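PDB 4FEK: putative diflavin flavoprotein A 5, which probably mediates electron transfer from NADH to oxygen, reducing it to water, the present fragment being its N-terminal metallo-beta-lactamase-like domain of the flavodiiron type. Local coordinates for residues Q197-Y200 and F201-M205; S62-K65 and I66-A70; T162-V165 and Q166-I169. All coordinates share one frame; numbering follows the deposited sequence.

Interaction 1 (Q197-Y200 and F201-M205)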
loop_
_atom_site.group_PDB
_atom_site.type_symbol
_atom_site.label_atom_id
_atom_site.label_comp_id
_atom_site.label_asym_id
_atom_site.label_seq_id
_atom_site.Cartn_x
_atom_site.Cartn_y
_atom_site.Cartn_z
ATOM N N GLN A 197 3.865 15.789 -0.995
ATOM C CA GLN A 197 3.649 14.990 0.218
ATOM C C GLN A 197 2.818 15.759 1.248
ATOM O O GLN A 197 1.965 15.188 1.929
ATOM C CB GLN A 197 4.985 14.591 0.846
ATOM C CG GLN A 197 5.770 13.523 0.060
ATOM C CD GLN A 197 7.230 13.469 0.488
ATOM O OE1 GLN A 197 7.784 14.469 0.951
ATOM N NE2 GLN A 197 7.837 12.292 0.391
ATOM N N ARG A 198 3.061 17.060 1.357
ATOM C CA ARG A 198 2.287 17.884 2.283
ATOM C C ARG A 198 0.826 18.013 1.855
ATOM O O ARG A 198 -0.099 17.922 2.684
ATOM C CB ARG A 198 2.921 19.269 2.393
ATOM C CG ARG A 198 2.340 20.139 3.484
ATOM C CD ARG A 198 3.133 21.462 3.549
ATOM N NE ARG A 198 3.024 22.116 4.851
ATOM C CZ ARG A 198 4.059 22.593 5.542
ATOM N NH1 ARG A 198 5.295 22.491 5.063
ATOM N NH2 ARG A 198 3.862 23.173 6.717
ATOM N N TYR A 199 0.610 18.234 0.561
ATOM C CA TYR A 199 -0.740 18.340 0.028
ATOM C C TYR A 199 -1.500 17.029 0.242
ATOM O O TYR A 199 -2.688 17.016 0.564
ATOM C CB TYR A 199 -0.688 18.711 -1.465
ATOM C CG TYR A 199 -2.058 18.935 -2.056
ATOM C CD1 TYR A 199 -2.831 20.024 -1.654
ATOM C CD2 TYR A 199 -2.595 18.050 -2.998
ATOM C CE1 TYR A 199 -4.090 20.239 -2.176
ATOM C CE2 TYR A 199 -3.861 18.253 -3.531
ATOM C CZ TYR A 199 -4.607 19.356 -3.113
ATOM O OH TYR A 199 -5.871 19.579 -3.614
ATOM N N TYR A 200 -0.788 15.917 0.060
ATOM C CA TYR A 200 -1.358 14.596 0.253
ATOM C C TYR A 200 -1.804 14.426 1.705
ATOM O O TYR A 200 -2.917 13.964 1.957
ATOM C CB TYR A 200 -0.322 13.539 -0.148
ATOM C CG TYR A 200 -0.783 12.101 -0.080
ATOM C CD1 TYR A 200 -0.760 11.419 1.127
ATOM C CD2 TYR A 200 -1.184 11.406 -1.239
ATOM C CE1 TYR A 200 -1.119 10.099 1.217
ATOM C CE2 TYR A 200 -1.557 10.038 -1.160
ATOM C CZ TYR A 200 -1.519 9.408 0.069
ATOM O OH TYR A 200 -1.890 8.091 0.202
ATOM N N PHE A 201 -0.940 14.796 2.646
ATOM C CA PHE A 201 -1.287 14.757 4.063
ATOM C C PHE A 201 -2.570 15.579 4.331
ATOM O O PHE A 201 -3.507 15.096 4.957
ATOM C CB PHE A 201 -0.156 15.302 4.920
ATOM C CG PHE A 201 -0.451 15.280 6.401
ATOM C CD1 PHE A 201 -1.141 16.336 7.011
ATOM C CD2 PHE A 201 -0.035 14.208 7.185
ATOM C CE1 PHE A 201 -1.428 16.306 8.357
ATOM C CE2 PHE A 201 -0.309 14.172 8.543
ATOM C CZ PHE A 201 -0.992 15.221 9.136
ATOM N N ASN A 202 -2.584 16.816 3.854
ATOM C CA ASN A 202 -3.723 17.701 4.047
ATOM C C ASN A 202 -5.023 17.213 3.424
ATOM O O ASN A 202 -6.098 17.445 3.991
ATOM C CB ASN A 202 -3.382 19.115 3.587
ATOM C CG ASN A 202 -2.386 19.799 4.526
ATOM O OD1 ASN A 202 -2.381 19.532 5.721
ATOM N ND2 ASN A 202 -1.546 20.673 3.985
ATOM N N CYS A 203 -4.925 16.538 2.273
ATOM C CA CYS A 203 -6.098 15.981 1.613
ATOM C C CYS A 203 -6.616 14.745 2.322
ATOM O O CYS A 203 -7.814 14.649 2.594
ATOM C CB CYS A 203 -5.805 15.593 0.146
ATOM S SG CYS A 203 -5.674 16.962 -0.935
ATOM N N LEU A 204 -5.715 13.810 2.624
ATOM C CA LEU A 204 -6.104 12.456 3.036
ATOM C C LEU A 204 -5.820 12.041 4.493
ATOM O O LEU A 204 -6.439 11.106 5.000
ATOM C CB LEU A 204 -5.386 11.457 2.141
ATOM C CG LEU A 204 -5.682 11.543 0.649
ATOM C CD1 LEU A 204 -4.857 10.511 -0.104
ATOM C CD2 LEU A 204 -7.174 11.306 0.405
HETATM N N MSE A 205 -4.853 12.679 5.137
HETATM C CA MSE A 205 -4.439 12.273 6.488
HETATM C C MSE A 205 -4.981 13.214 7.550
HETATM O O MSE A 205 -5.399 12.775 8.629
HETATM C CB MSE A 205 -2.911 12.276 6.631
HETATM C CG MSE A 205 -2.170 11.327 5.649
HETATM SE SE MSE A 205 -2.404 9.459 6.142
HETATM C CE MSE A 205 -1.290 9.361 7.723
HETATM O O HOH W 1 0.372 21.299 6.659
#
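Two side chains of residues 201-205 each lie over the ring of the tyrosine four residues earlier. The first is a sulfur-aromatic contact: Cys203 SG sits 3.6 Å from the centroid of the Tyr199 ring, 22° off the ring normal, and is displaced toward the CE2-CZ side, with CZ at 3.4 Å. The second is a CH-pi contact, in which Leu204 CD1 stands over a face of the Tyr200 ring, 3.7 Å from its centroid and again shifted toward CE2 and CZ. Both tyrosines hold CG anti to the backbone N (chi1 -176° in Tyr199), whereas SG of Cys203 and CG of Leu204 are anti to their own carbonyl carbons; the rings therefore lean toward the C-terminal end of the helix and the later side chains lean back over them. One residue further along, Phe201 turns a ring face to CB of Met205, a selenomethionine.

All of this lies on helix 194-205 of the metallo-beta-lactamase-like domain, packed against helix 239-258 through Phe201, whose ring meets Tyr246 edge-to-face. The tyrosine hydroxyls bond away from the helix, Tyr199 OH to Ile33 O and Tyr200 OH to Lys174 O, which anchors both rings at their far ends.

Backbone bonds run from residue i+4 to i, such as Leu204 N to Tyr200 O at 2.9 Å. A wider pi-type turn spans 201-205.

On the exposed side, Arg198 and Asn202 run side by side, their guanidinium and amide planes 50° apart. Water 1 accepts weak bonds from Arg198 NE and Asn202 ND2, each 3.3 Å long.

Interaction 2 (S62-K65 and I66-A70)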
loop_
_atom_site.group_PDB
_atom_site.type_symbol
_atom_site.label_atom_id
_atom_site.label_comp_id
_atom_site.label_asym_id
_atom_site.label_seq_id
_atom_site.Cartn_x
_atom_site.Cartn_y
_atom_site.Cartn_z
ATOM N N SER A 62 -9.084 0.704 -12.672
ATOM C CA SER A 62 -8.585 1.584 -13.721
ATOM C C SER A 62 -7.218 1.137 -14.252
ATOM O O SER A 62 -6.889 1.341 -15.431
ATOM C CB SER A 62 -8.522 3.023 -13.200
ATOM O OG SER A 62 -7.958 3.884 -14.172
ATOM N N PHE A 63 -6.438 0.509 -13.377
ATOM C CA PHE A 63 -5.096 0.019 -13.709
ATOM C C PHE A 63 -5.065 -1.511 -13.877
ATOM O O PHE A 63 -4.008 -2.091 -14.133
ATOM C CB PHE A 63 -4.141 0.359 -12.575
ATOM C CG PHE A 63 -3.674 1.785 -12.562
ATOM C CD1 PHE A 63 -3.135 2.372 -13.700
ATOM C CD2 PHE A 63 -3.718 2.524 -11.384
ATOM C CE1 PHE A 63 -2.663 3.675 -13.670
ATOM C CE2 PHE A 63 -3.258 3.840 -11.356
ATOM C CZ PHE A 63 -2.727 4.404 -12.508
HETATM N N MSE A 64 -6.216 -2.156 -13.721
HETATM C CA MSE A 64 -6.276 -3.614 -13.626
HETATM C C MSE A 64 -5.601 -4.340 -14.776
HETATM O O MSE A 64 -4.773 -5.229 -14.549
HETATM C CB MSE A 64 -7.722 -4.089 -13.548
HETATM C CG MSE A 64 -7.875 -5.596 -13.644
HETATM SE SE MSE A 64 -9.765 -6.124 -13.590
HETATM C CE MSE A 64 -10.401 -5.198 -15.196
ATOM N N LYS A 65 -5.965 -3.965 -15.998
ATOM C CA LYS A 65 -5.459 -4.659 -17.179
ATOM C C LYS A 65 -3.948 -4.560 -17.320
ATOM O O LYS A 65 -3.278 -5.577 -17.474
ATOM C CB LYS A 65 -6.133 -4.171 -18.462
ATOM C CG LYS A 65 -5.650 -4.932 -19.698
ATOM C CD LYS A 65 -6.237 -4.364 -20.994
ATOM C CE LYS A 65 -5.858 -5.202 -22.208
ATOM N NZ LYS A 65 -6.554 -6.523 -22.255
ATOM N N ILE A 66 -3.394 -3.347 -17.249
ATOM C CA ILE A 66 -1.941 -3.224 -17.403
ATOM C C ILE A 66 -1.188 -3.804 -16.206
ATOM O O ILE A 66 -0.077 -4.315 -16.351
ATOM C CB ILE A 66 -1.473 -1.773 -17.692
ATOM C CG1 ILE A 66 -1.893 -0.826 -16.571
ATOM C CG2 ILE A 66 -2.018 -1.287 -19.029
ATOM C CD1 ILE A 66 -1.363 0.587 -16.757
ATOM N N TYR A 67 -1.808 -3.733 -15.028
ATOM C CA TYR A 67 -1.249 -4.363 -13.858
ATOM C C TYR A 67 -1.080 -5.879 -14.044
ATOM O O TYR A 67 -0.000 -6.419 -13.837
ATOM C CB TYR A 67 -2.140 -4.106 -12.655
ATOM C CG TYR A 67 -1.662 -4.851 -11.443
ATOM C CD1 TYR A 67 -0.441 -4.545 -10.854
ATOM C CD2 TYR A 67 -2.422 -5.883 -10.900
ATOM C CE1 TYR A 67 0.005 -5.232 -9.737
ATOM C CE2 TYR A 67 -1.984 -6.583 -9.793
ATOM C CZ TYR A 67 -0.775 -6.248 -9.212
ATOM O OH TYR A 67 -0.364 -6.945 -8.099
ATOM N N LEU A 68 -2.162 -6.558 -14.405
ATOM C CA LEU A 68 -2.125 -8.010 -14.562
ATOM C C LEU A 68 -1.147 -8.473 -15.650
ATOM O O LEU A 68 -0.455 -9.488 -15.478
ATOM C CB LEU A 68 -3.527 -8.549 -14.838
ATOM C CG LEU A 68 -4.464 -8.419 -13.634
ATOM C CD1 LEU A 68 -5.877 -8.808 -14.029
ATOM C CD2 LEU A 68 -3.973 -9.233 -12.442
ATOM N N GLU A 69 -1.099 -7.745 -16.764
ATOM C CA GLU A 69 -0.095 -8.010 -17.808
ATOM C C GLU A 69 1.332 -7.926 -17.274
ATOM O O GLU A 69 2.135 -8.823 -17.522
ATOM C CB GLU A 69 -0.260 -7.049 -18.989
ATOM C CG GLU A 69 -1.605 -7.202 -19.714
ATOM C CD GLU A 69 -1.582 -6.649 -21.141
ATOM O OE1 GLU A 69 -0.471 -6.422 -21.680
ATOM O OE2 GLU A 69 -2.671 -6.444 -21.722
ATOM N N ALA A 70 1.652 -6.853 -16.541
ATOM C CA ALA A 70 2.983 -6.717 -15.950
ATOM C C ALA A 70 3.268 -7.797 -14.887
ATOM O O ALA A 70 4.384 -8.328 -14.790
ATOM C CB ALA A 70 3.169 -5.308 -15.353
HETATM O O HOH W 2 -5.304 -0.979 -17.287
#
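Helix 61-74 is the crossover of a beta-alpha-beta unit between strands 53-56 and 80-84, and residues 62-70 form its first turns. Direct i to i+4 backbone bonds begin here with Tyr67 N to Phe63 O at 2.9 Å; Leu68 N to Met64 O follows, then Glu69 N to Lys65 O, longer at 3.2 Å but nearly straight (170°). One step earlier, water 2 bridges Ile66 N and Ser62 O in place of a direct bond, accepting from Ile66 N at 3.0 Å and giving a weak bond to Ser62 O, so the first turn is opened.

Side chains meet along three lines. CD1 of Ile66 approaches CD1 of the Phe63 ring at 4.0 Å, a loose apolar touch; it gets there because CG1 lies between the backbone N and the carbonyl carbon (chi1 59°), turned back toward Phe63 O. Selenomethionine Met64 uses its CG methylene, 3.8 Å from Leu68 CD1, and its chain stays extended as far as SE before bending at the last torsion. On the exposed side Lys65 and Glu69 form a salt bridge that is long, 3.9 Å from NZ to OE2. Lys65 is extended to CE; the last bend (chi4 71°) turns NZ back toward Glu69, yet OE2 still lies closer to CE, at 3.5 Å.

Phe63 and Tyr67 face strand 18-25, touching Ala23 and Leu21 respectively, and Tyr67 OH bonds to Ser45 OG. Met64 and Leu68 instead lean on helix 93-102. An apolar side on sheet and neighbouring helix, with a charged pair on the outer side, is typical of an amphipathic helix in a beta-alpha-beta crossover.

Interaction 3 (T162-V165 and Q166-I169)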
loop_
_atom_site.group_PDB
_atom_site.type_symbol
_atom_site.label_atom_id
_atom_site.label_comp_id
_atom_site.label_asym_id
_atom_site.label_seq_id
_atom_site.Cartn_x
_atom_site.Cartn_y
_atom_site.Cartn_z
ATOM N N THR A 162 2.588 -3.545 6.868
ATOM C CA THR A 162 3.273 -4.827 6.879
ATOM C C THR A 162 4.757 -4.566 6.850
ATOM O O THR A 162 5.212 -3.720 6.096
ATOM C CB THR A 162 2.940 -5.649 5.630
ATOM O OG1 THR A 162 1.525 -5.754 5.497
ATOM C CG2 THR A 162 3.560 -7.066 5.748
ATOM N N TYR A 163 5.508 -5.282 7.683
ATOM C CA TYR A 163 6.943 -5.061 7.792
ATOM C C TYR A 163 7.703 -6.356 7.482
ATOM O O TYR A 163 7.440 -7.389 8.078
ATOM C CB TYR A 163 7.271 -4.564 9.201
ATOM C CG TYR A 163 8.742 -4.356 9.500
ATOM C CD1 TYR A 163 9.428 -3.260 8.997
ATOM C CD2 TYR A 163 9.435 -5.243 10.318
ATOM C CE1 TYR A 163 10.775 -3.053 9.296
ATOM C CE2 TYR A 163 10.790 -5.050 10.622
ATOM C CZ TYR A 163 11.446 -3.953 10.103
ATOM O OH TYR A 163 12.774 -3.749 10.398
ATOM N N ASP A 164 8.630 -6.289 6.536
ATOM C CA ASP A 164 9.426 -7.459 6.180
ATOM C C ASP A 164 10.724 -7.350 6.954
ATOM O O ASP A 164 11.525 -6.473 6.700
ATOM C CB ASP A 164 9.676 -7.500 4.673
ATOM C CG ASP A 164 10.512 -8.718 4.237
ATOM O OD1 ASP A 164 11.178 -9.349 5.083
ATOM O OD2 ASP A 164 10.506 -9.032 3.022
ATOM N N VAL A 165 10.903 -8.231 7.923
ATOM C CA VAL A 165 12.078 -8.146 8.799
ATOM C C VAL A 165 13.386 -8.317 8.008
ATOM O O VAL A 165 14.396 -7.710 8.349
ATOM C CB VAL A 165 12.001 -9.141 9.973
ATOM C CG1 VAL A 165 10.753 -8.876 10.807
ATOM C CG2 VAL A 165 11.996 -10.561 9.469
ATOM N N GLN A 166 13.353 -9.087 6.920
ATOM C CA GLN A 166 14.565 -9.334 6.135
ATOM C C GLN A 166 15.101 -8.071 5.449
ATOM O O GLN A 166 16.294 -7.806 5.445
ATOM C CB GLN A 166 14.317 -10.422 5.083
ATOM C CG GLN A 166 15.514 -10.671 4.188
ATOM C CD GLN A 166 16.699 -11.210 4.963
ATOM O OE1 GLN A 166 16.543 -12.074 5.830
ATOM N NE2 GLN A 166 17.889 -10.693 4.668
ATOM N N THR A 167 14.206 -7.294 4.862
ATOM C CA THR A 167 14.606 -6.147 4.070
ATOM C C THR A 167 14.399 -4.824 4.831
ATOM O O THR A 167 14.836 -3.763 4.375
ATOM C CB THR A 167 13.783 -6.099 2.775
ATOM O OG1 THR A 167 12.403 -5.869 3.103
ATOM C CG2 THR A 167 13.894 -7.426 2.001
ATOM N N GLN A 168 13.727 -4.894 5.975
ATOM C CA GLN A 168 13.378 -3.695 6.764
ATOM C C GLN A 168 12.551 -2.683 5.971
ATOM O O GLN A 168 12.663 -1.462 6.151
ATOM C CB GLN A 168 14.614 -3.047 7.401
ATOM C CG GLN A 168 15.424 -4.063 8.183
ATOM C CD GLN A 168 16.516 -3.457 9.033
ATOM O OE1 GLN A 168 17.232 -2.557 8.604
ATOM N NE2 GLN A 168 16.658 -3.965 10.245
ATOM N N ILE A 169 11.707 -3.206 5.095
ATOM C CA ILE A 169 10.792 -2.372 4.338
ATOM C C ILE A 169 9.440 -2.398 5.055
ATOM O O ILE A 169 8.948 -3.446 5.459
ATOM C CB ILE A 169 10.613 -2.874 2.888
ATOM C CG1 ILE A 169 11.911 -2.681 2.065
ATOM C CG2 ILE A 169 9.487 -2.138 2.202
ATOM C CD1 ILE A 169 11.796 -3.249 0.620
HETATM O O HOH W 3 10.455 -6.981 1.316
#
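Asp164 OD1 accepts the backbone N-H of Gln166 at 2.9 Å, on the anti side of the carboxylate and 33° out of its plane, which makes an Asx turn. The carboxylate reaches forward over the turn because CG is anti to the backbone N. Its other oxygen, OD2, receives a bond from water 3 at 2.7 Å and is also bonded to His144 ND1. The same water lies 2.9 Å from Thr167 OG1, whose chi1 of 65° places the hydroxyl between the backbone N and carbonyl carbon, facing Asp164 CB at 3.5 Å; the two side chains cross at about a right angle.

Tyr163 and Gln168 run side by side, with the Tyr163 hydroxyl oxygen OH 3.5 Å from Gln168 CG. Both are fixed at their ends: Tyr163 OH bonds to Gln223 O, and Gln168 OE1 to Arg225 NE.

Asp164 N bonds to Ile169 O (3.1 Å), and a weak bond runs from Gln168 N to Asp164 O. Residues 165-167 are right-handed helical and Gln168 is left-handed (phi 58°), a common conformation of four-residue beta-hairpin loops, here joining strands 160-164 and 169-173 in the antiparallel part of the five-stranded sheet.

How the interactions relate
From the N terminus, interaction 2 comes first, within helix 61-74 beside the seven-stranded sheet. Interaction 3 follows, at the turn joining strands 160-164 and 169-173 of the five-stranded sheet, and interaction 1 comes last, in helix 194-205. Each joins adjacent segments: interactions 1 and 2 span helical turns, and only interaction 3 closes a chain reversal. They lie in series, neither nesting nor crossing. Their centres are 25 to 26 Å apart and their nearest atoms about 12 to 14 Å, so none touches another. Strand 8-15 links two of them indirectly, since Ile66 and Ile169 both touch it; interaction 1 belongs instead with helix 239-258.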